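Local coordinates for proteasome activator protein PA26 (Trypanosoma brucei, PDB 1YAR) that probably opens the gated entrance of the 20S proteasome by docking on its end as a ring of subunits, thereby stimulating peptide hydrolysis, at residues V119-L131 / H206-Y218. Residues are numbered along the deposited sequence; the frame is centred on the assembly and turned at random.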
ATOM      1  N   VAL O 119     -75.935  43.341 -35.701  1.00 23.41           N
ATOM      2  CA  VAL O 119     -77.324  43.158 -36.201  1.00 23.41           C
ATOM      3  C   VAL O 119     -78.148  44.459 -36.068  1.00 23.48           C
ATOM      4  O   VAL O 119     -78.926  44.812 -36.970  1.00 23.94           O
ATOM      5  CB  VAL O 119     -78.017  41.914 -35.587  1.00 23.49           C
ATOM      6  CG1 VAL O 119     -79.469  41.789 -36.100  1.00 23.07           C
ATOM      7  CG2 VAL O 119     -77.230  40.644 -35.913  1.00 22.91           C
ATOM      8  N   LEU O 120     -77.926  45.217 -34.998  1.00 24.09           N
ATOM      9  CA  LEU O 120     -78.585  46.513 -34.851  1.00 23.90           C
ATOM     10  C   LEU O 120     -78.175  47.466 -35.978  1.00 24.70           C
ATOM     11  O   LEU O 120     -78.997  48.227 -36.478  1.00 23.90           O
ATOM     12  CB  LEU O 120     -78.277  47.133 -33.491  1.00 24.08           C
ATOM     13  CG  LEU O 120     -79.046  46.527 -32.305  1.00 24.89           C
ATOM     14  CD1 LEU O 120     -78.461  47.008 -30.992  1.00 25.79           C
ATOM     15  CD2 LEU O 120     -80.545  46.866 -32.408  1.00 25.43           C
ATOM     16  N   LYS O 121     -76.901  47.412 -36.368  1.00 24.88           N
ATOM     17  CA  LYS O 121     -76.397  48.212 -37.483  1.00 26.24           C
ATOM     18  C   LYS O 121     -77.142  47.919 -38.796  1.00 24.61           C
ATOM     19  O   LYS O 121     -77.556  48.856 -39.487  1.00 24.84           O
ATOM     20  CB  LYS O 121     -74.876  48.007 -37.668  1.00 26.62           C
ATOM     21  CG  LYS O 121     -74.274  48.908 -38.755  1.00 29.75           C
ATOM     22  CD  LYS O 121     -72.770  48.665 -38.950  1.00 30.61           C
ATOM     23  CE  LYS O 121     -72.180  49.767 -39.856  1.00 38.74           C
ATOM     24  NZ  LYS O 121     -70.962  49.286 -40.588  1.00 42.51           N
ATOM     25  N   ILE O 122     -77.326  46.643 -39.133  0.50 24.53           N
ATOM     26  CA  ILE O 122     -78.015  46.301 -40.384  0.50 24.47           C
ATOM     27  C   ILE O 122     -79.517  46.613 -40.325  0.50 24.29           C
ATOM     28  O   ILE O 122     -80.123  46.940 -41.344  0.50 23.93           O
ATOM     29  CB  ILE O 122     -77.753  44.839 -40.851  0.50 25.09           C
ATOM     30  CG1 ILE O 122     -78.614  43.837 -40.088  0.50 24.54           C
ATOM     31  CG2 ILE O 122     -76.277  44.487 -40.766  0.50 25.24           C
ATOM     32  CD1 ILE O 122     -78.599  42.446 -40.689  0.50 25.42           C
ATOM     33  N   ILE O 123     -80.111  46.524 -39.139  1.00 23.71           N
ATOM     34  CA  ILE O 123     -81.525  46.927 -38.986  1.00 24.87           C
ATOM     35  C   ILE O 123     -81.669  48.441 -39.078  1.00 25.42           C
ATOM     36  O   ILE O 123     -82.589  48.939 -39.726  1.00 25.40           O
ATOM     37  CB  ILE O 123     -82.182  46.354 -37.722  1.00 25.11           C
ATOM     38  CG1 ILE O 123     -82.167  44.825 -37.804  1.00 26.11           C
ATOM     39  CG2 ILE O 123     -83.672  46.716 -37.710  1.00 25.13           C
ATOM     40  CD1 ILE O 123     -82.487  44.144 -36.503  1.00 29.21           C
ATOM     41  N   ASP O 124     -80.741  49.171 -38.461  1.00 26.31           N
ATOM     42  CA  ASP O 124     -80.656  50.625 -38.658  1.00 27.89           C
ATOM     43  C   ASP O 124     -80.540  51.040 -40.130  1.00 27.67           C
ATOM     44  O   ASP O 124     -81.223  51.978 -40.573  1.00 27.15           O
ATOM     45  CB  ASP O 124     -79.466  51.197 -37.898  1.00 28.57           C
ATOM     46  CG  ASP O 124     -79.689  51.241 -36.400  1.00 33.49           C
ATOM     47  OD1 ASP O 124     -80.858  51.117 -35.947  1.00 36.09           O
ATOM     48  OD2 ASP O 124     -78.736  51.393 -35.587  1.00 36.64           O
ATOM     49  N   GLU O 125     -79.649  50.373 -40.868  1.00 28.07           N
ATOM     50  CA  GLU O 125     -79.499  50.608 -42.308  1.00 28.91           C
ATOM     51  C   GLU O 125     -80.813  50.348 -43.045  1.00 27.23           C
ATOM     52  O   GLU O 125     -81.207  51.123 -43.913  1.00 26.47           O
ATOM     53  CB  GLU O 125     -78.398  49.723 -42.919  1.00 28.80           C
ATOM     54  CG  GLU O 125     -77.995  50.157 -44.338  1.00 32.37           C
ATOM     55  CD  GLU O 125     -77.041  49.196 -45.044  1.00 33.97           C
ATOM     56  OE1 GLU O 125     -76.471  48.291 -44.381  1.00 40.77           O
ATOM     57  OE2 GLU O 125     -76.876  49.329 -46.280  1.00 39.84           O
ATOM     58  N   LEU O 126     -81.478  49.252 -42.706  1.00 26.18           N
ATOM     59  CA  LEU O 126     -82.803  48.979 -43.270  1.00 25.70           C
ATOM     60  C   LEU O 126     -83.769  50.140 -43.030  1.00 25.81           C
ATOM     61  O   LEU O 126     -84.420  50.609 -43.964  1.00 25.44           O
ATOM     62  CB  LEU O 126     -83.372  47.661 -42.727  1.00 26.00           C
ATOM     63  CG  LEU O 126     -84.858  47.360 -42.969  1.00 26.36           C
ATOM     64  CD1 LEU O 126     -85.120  47.156 -44.449  1.00 27.66           C
ATOM     65  CD2 LEU O 126     -85.273  46.115 -42.188  1.00 26.22           C
ATOM     66  N   GLU O 127     -83.857  50.606 -41.786  1.00 25.71           N
ATOM     67  CA  GLU O 127     -84.841  51.631 -41.425  1.00 27.09           C
ATOM     68  C   GLU O 127     -84.515  53.018 -41.937  1.00 27.37           C
ATOM     69  O   GLU O 127     -85.407  53.736 -42.410  1.00 28.60           O
ATOM     70  CB  GLU O 127     -85.011  51.700 -39.904  1.00 26.83           C
ATOM     71  CG  GLU O 127     -85.593  50.450 -39.284  1.00 28.91           C
ATOM     72  CD  GLU O 127     -85.994  50.693 -37.841  1.00 33.33           C
ATOM     73  OE1 GLU O 127     -86.467  51.802 -37.552  1.00 35.69           O
ATOM     74  OE2 GLU O 127     -85.828  49.804 -36.994  1.00 35.17           O
ATOM     75  N   ILE O 128     -83.244  53.398 -41.833  1.00 27.88           N
ATOM     76  CA  ILE O 128     -82.820  54.751 -42.173  1.00 28.41           C
ATOM     77  C   ILE O 128     -82.509  54.878 -43.671  1.00 28.18           C
ATOM     78  O   ILE O 128     -82.987  55.799 -44.343  1.00 28.16           O
ATOM     79  CB  ILE O 128     -81.586  55.170 -41.323  1.00 28.73           C
ATOM     80  CG1 ILE O 128     -81.864  55.067 -39.810  1.00 30.02           C
ATOM     81  CG2 ILE O 128     -81.079  56.557 -41.725  1.00 29.82           C
ATOM     82  CD1 ILE O 128     -83.168  55.663 -39.336  1.00 32.79           C
ATOM     83  N   LYS O 129     -81.713  53.955 -44.191  1.00 27.62           N
ATOM     84  CA  LYS O 129     -81.267  54.062 -45.563  1.00 28.17           C
ATOM     85  C   LYS O 129     -82.225  53.405 -46.553  1.00 27.55           C
ATOM     86  O   LYS O 129     -82.707  54.078 -47.454  1.00 27.59           O
ATOM     87  CB  LYS O 129     -79.851  53.522 -45.727  1.00 28.60           C
ATOM     88  CG  LYS O 129     -78.816  54.283 -44.922  1.00 32.07           C
ATOM     89  CD  LYS O 129     -77.450  53.644 -45.110  1.00 38.64           C
ATOM     90  CE  LYS O 129     -76.333  54.440 -44.437  1.00 43.15           C
ATOM     91  NZ  LYS O 129     -75.024  53.688 -44.557  1.00 45.46           N
ATOM     92  N   THR O 130     -82.498  52.108 -46.389  1.00 26.87           N
ATOM     93  CA  THR O 130     -83.313  51.365 -47.362  1.00 25.83           C
ATOM     94  C   THR O 130     -84.745  51.928 -47.449  1.00 26.38           C
ATOM     95  O   THR O 130     -85.284  52.081 -48.557  1.00 25.49           O
ATOM     96  CB  THR O 130     -83.357  49.870 -47.003  1.00 26.59           C
ATOM     97  OG1 THR O 130     -82.038  49.411 -46.687  1.00 26.73           O
ATOM     98  CG2 THR O 130     -83.770  49.011 -48.205  1.00 26.04           C
ATOM     99  N   LEU O 131     -85.343  52.221 -46.285  1.00 25.26           N
ATOM    100  CA  LEU O 131     -86.724  52.711 -46.225  1.00 25.36           C
ATOM    101  C   LEU O 131     -86.800  54.224 -46.304  1.00 25.55           C
ATOM    102  O   LEU O 131     -87.892  54.777 -46.464  1.00 26.31           O
ATOM    103  CB  LEU O 131     -87.430  52.211 -44.958  1.00 24.70           C
ATOM    104  CG  LEU O 131     -87.600  50.687 -44.826  1.00 25.02           C
ATOM    105  CD1 LEU O 131     -88.241  50.382 -43.481  1.00 27.89           C
ATOM    106  CD2 LEU O 131     -88.389  50.053 -46.006  1.00 25.94           C
ATOM    107  N   HIS O 206     -84.363  46.145 -54.166  1.00 24.09           N
ATOM    108  CA  HIS O 206     -83.325  46.539 -53.201  1.00 24.47           C
ATOM    109  C   HIS O 206     -83.784  46.225 -51.775  1.00 24.11           C
ATOM    110  O   HIS O 206     -83.009  45.746 -50.944  1.00 22.89           O
ATOM    111  CB  HIS O 206     -83.090  48.043 -53.322  1.00 25.46           C
ATOM    112  CG  HIS O 206     -81.868  48.544 -52.611  1.00 28.72           C
ATOM    113  ND1 HIS O 206     -80.593  48.132 -52.939  1.00 31.77           N
ATOM    114  CD2 HIS O 206     -81.722  49.479 -51.637  1.00 31.59           C
ATOM    115  CE1 HIS O 206     -79.716  48.766 -52.173  1.00 33.34           C
ATOM    116  NE2 HIS O 206     -80.372  49.587 -51.374  1.00 33.34           N
ATOM    117  N   LEU O 207     -85.057  46.502 -51.508  1.00 22.00           N
ATOM    118  CA  LEU O 207     -85.668  46.148 -50.225  1.00 21.99           C
ATOM    119  C   LEU O 207     -85.672  44.627 -49.973  1.00 21.47           C
ATOM    120  O   LEU O 207     -85.375  44.178 -48.846  1.00 21.03           O
ATOM    121  CB  LEU O 207     -87.095  46.730 -50.113  1.00 20.61           C
ATOM    122  CG  LEU O 207     -87.822  46.471 -48.771  1.00 22.31           C
ATOM    123  CD1 LEU O 207     -87.003  46.953 -47.538  1.00 22.74           C
ATOM    124  CD2 LEU O 207     -89.204  47.133 -48.774  1.00 22.66           C
ATOM    125  N   SER O 208     -86.016  43.846 -50.999  0.50 21.61           N
ATOM    126  CA  SER O 208     -86.055  42.390 -50.865  0.50 22.18           C
ATOM    127  C   SER O 208     -84.667  41.830 -50.521  0.50 22.20           C
ATOM    128  O   SER O 208     -84.546  40.905 -49.714  0.50 21.56           O
ATOM    129  CB  SER O 208     -86.629  41.716 -52.116  0.50 22.08           C
ATOM    130  OG  SER O 208     -85.725  41.764 -53.209  0.50 23.67           O
ATOM    131  N   THR O 209     -83.627  42.407 -51.120  1.00 21.90           N
ATOM    132  CA  THR O 209     -82.239  42.022 -50.790  1.00 22.20           C
ATOM    133  C   THR O 209     -81.925  42.280 -49.310  1.00 22.37           C
ATOM    134  O   THR O 209     -81.384  41.396 -48.639  1.00 22.19           O
ATOM    135  CB  THR O 209     -81.255  42.789 -51.677  1.00 22.69           C
ATOM    136  OG1 THR O 209     -81.518  42.450 -53.039  1.00 24.30           O
ATOM    137  CG2 THR O 209     -79.813  42.308 -51.415  1.00 22.13           C
ATOM    138  N   MET O 210     -82.260  43.472 -48.817  0.50 22.53           N
ATOM    139  CA  MET O 210     -82.030  43.815 -47.411  0.50 23.03           C
ATOM    140  C   MET O 210     -82.815  42.906 -46.479  0.50 22.56           C
ATOM    141  O   MET O 210     -82.254  42.303 -45.570  0.50 22.05           O
ATOM    142  CB  MET O 210     -82.378  45.271 -47.125  0.50 23.63           C
ATOM    143  CG  MET O 210     -81.225  46.225 -47.377  0.50 27.27           C
ATOM    144  SD  MET O 210     -79.860  46.295 -46.166  0.50 32.32           S
ATOM    145  CE  MET O 210     -79.850  44.715 -45.306  0.50 31.31           C
ATOM    146  N   VAL O 211     -84.116  42.785 -46.735  1.00 22.03           N
ATOM    147  CA  VAL O 211     -84.957  41.893 -45.944  1.00 21.51           C
ATOM    148  C   VAL O 211     -84.365  40.470 -45.875  1.00 21.80           C
ATOM    149  O   VAL O 211     -84.208  39.909 -44.777  1.00 22.45           O
ATOM    150  CB  VAL O 211     -86.451  41.947 -46.416  1.00 21.97           C
ATOM    151  CG1 VAL O 211     -87.286  40.855 -45.712  1.00 21.58           C
ATOM    152  CG2 VAL O 211     -87.046  43.310 -46.071  1.00 21.48           C
ATOM    153  N   ARG O 212     -83.984  39.907 -47.017  1.00 21.82           N
ATOM    154  CA  ARG O 212     -83.371  38.574 -47.043  1.00 23.15           C
ATOM    155  C   ARG O 212     -82.068  38.516 -46.225  1.00 23.03           C
ATOM    156  O   ARG O 212     -81.832  37.550 -45.485  1.00 23.33           O
ATOM    157  CB  ARG O 212     -83.135  38.104 -48.476  1.00 22.88           C
ATOM    158  CG  ARG O 212     -84.434  37.850 -49.240  1.00 23.43           C
ATOM    159  CD  ARG O 212     -84.268  37.237 -50.617  1.00 25.62           C
ATOM    160  NE  ARG O 212     -85.535  36.630 -51.035  1.00 27.66           N
ATOM    161  CZ  ARG O 212     -86.341  37.134 -51.964  1.00 30.31           C
ATOM    162  NH1 ARG O 212     -85.999  38.244 -52.633  1.00 26.93           N
ATOM    163  NH2 ARG O 212     -87.488  36.504 -52.249  1.00 28.06           N
ATOM    164  N   ALA O 213     -81.241  39.557 -46.352  1.00 22.33           N
ATOM    165  CA  ALA O 213     -79.981  39.653 -45.595  1.00 21.56           C
ATOM    166  C   ALA O 213     -80.258  39.653 -44.090  1.00 21.72           C
ATOM    167  O   ALA O 213     -79.523  39.026 -43.332  1.00 21.80           O
ATOM    168  CB  ALA O 213     -79.210  40.936 -45.988  1.00 21.26           C
ATOM    169  N   VAL O 214     -81.304  40.369 -43.660  1.00 21.46           N
ATOM    170  CA  VAL O 214     -81.657  40.444 -42.221  1.00 21.96           C
ATOM    171  C   VAL O 214     -82.227  39.114 -41.678  1.00 21.72           C
ATOM    172  O   VAL O 214     -81.878  38.684 -40.574  1.00 21.93           O
ATOM    173  CB  VAL O 214     -82.603  41.643 -41.876  1.00 21.76           C
ATOM    174  CG1 VAL O 214     -82.961  41.649 -40.397  1.00 22.14           C
ATOM    175  CG2 VAL O 214     -81.941  43.005 -42.212  1.00 23.48           C
ATOM    176  N   ILE O 215     -83.067  38.451 -42.461  1.00 22.31           N
ATOM    177  CA  ILE O 215     -83.552  37.105 -42.076  1.00 22.32           C
ATOM    178  C   ILE O 215     -82.359  36.208 -41.790  1.00 22.57           C
ATOM    179  O   ILE O 215     -82.280  35.583 -40.728  1.00 22.80           O
ATOM    180  CB  ILE O 215     -84.418  36.496 -43.185  1.00 22.48           C
ATOM    181  CG1 ILE O 215     -85.706  37.317 -43.355  1.00 21.88           C
ATOM    182  CG2 ILE O 215     -84.738  34.996 -42.879  1.00 22.72           C
ATOM    183  CD1 ILE O 215     -86.338  37.135 -44.728  1.00 21.05           C
ATOM    184  N   ASN O 216     -81.417  36.165 -42.738  1.00 21.95           N
ATOM    185  CA  ASN O 216     -80.211  35.354 -42.567  1.00 22.01           C
ATOM    186  C   ASN O 216     -79.422  35.748 -41.328  1.00 21.76           C
ATOM    187  O   ASN O 216     -79.045  34.882 -40.540  1.00 22.21           O
ATOM    188  CB  ASN O 216     -79.336  35.379 -43.832  1.00 21.37           C
ATOM    189  CG  ASN O 216     -78.075  34.527 -43.706  1.00 22.83           C
ATOM    190  OD1 ASN O 216     -78.150  33.295 -43.621  1.00 22.75           O
ATOM    191  ND2 ASN O 216     -76.904  35.180 -43.759  1.00 21.53           N
ATOM    192  N   ALA O 217     -79.171  37.044 -41.157  1.00 22.21           N
ATOM    193  CA  ALA O 217     -78.363  37.524 -40.038  1.00 21.89           C
ATOM    194  C   ALA O 217     -79.030  37.215 -38.691  1.00 22.33           C
ATOM    195  O   ALA O 217     -78.359  36.856 -37.732  1.00 21.74           O
ATOM    196  CB  ALA O 217     -78.139  38.996 -40.162  1.00 22.12           C
ATOM    197  N   TYR O 218     -80.350  37.382 -38.618  1.00 21.88           N
ATOM    198  CA  TYR O 218     -81.040  37.118 -37.349  1.00 23.05           C
ATOM    199  C   TYR O 218     -80.957  35.637 -37.004  1.00 22.71           C
ATOM    200  O   TYR O 218     -80.622  35.268 -35.877  1.00 23.36           O
ATOM    201  CB  TYR O 218     -82.512  37.571 -37.405  1.00 23.82           C
ATOM    202  CG  TYR O 218     -83.250  37.294 -36.114  1.00 24.45           C
ATOM    203  CD1 TYR O 218     -83.281  38.245 -35.088  1.00 26.65           C
ATOM    204  CD2 TYR O 218     -83.868  36.056 -35.895  1.00 26.99           C
ATOM    205  CE1 TYR O 218     -83.943  37.981 -33.877  1.00 25.48           C
ATOM    206  CE2 TYR O 218     -84.520  35.777 -34.689  1.00 26.67           C
ATOM    207  CZ  TYR O 218     -84.568  36.746 -33.705  1.00 25.93           C
ATOM    208  OH  TYR O 218     -85.212  36.497 -32.508  1.00 28.22           O
TER
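Val119 faces Ala217 where helix 111-130 runs nearly antiparallel to helix 183-226, the local axes 10.5 Å apart at an angle of 160°; its CG2 makes a long contact with Ala217 O. One turn on, Ile122 points into the space between the helices. With CG1 set between its own backbone N and carbonyl carbon (chi1 80°), the branch runs alongside Val214, and CD1 ends 3.5 Å from Ala217 CB and 3.7 Å from Val214 CG2. Ile123 lays CG1 across CG1 of Val214, the methyl not used by Ile122. Glu125, with CG anti to the backbone N (chi1 -167°) and the chain extended beyond it, brings CD to 4.2 Å from Met210 SD at the edge of the interface. Leu126 presses CD1 on Leu207 CD1 (3.6 Å). From Glu125 to Thr130 the helix widens into a pi-type turn, where Glu125 O accepts from the backbone N of both Lys129 and Thr130. Thr130 turns two branches on the second helix: OG1, weakly bonded to that same Glu125 O, touches Met210 CG at 3.4 Å, while CG2 meets Leu207 CD1 and lies oblique to the His206 ring, 4.0 Å from its CD2. Ile122 and Met210 are each modelled in two conformers, and their contacts belong to the one described. Leu131 closes the row, its CD2 3.7 Å from Leu207 CD1. No hydrogen bond joins the two segments; they meet through side-chain packing, a pairing within the helical bundle of PA28-type activators. Trp34 of helix 24-57 packs on Leu126 and Val214, Ile94 of helix 71-99 backs Ile123, and Glu92 of a neighbouring subunit hydrogen-bonds His206 ND1, tying this inner seam to the subunit interface.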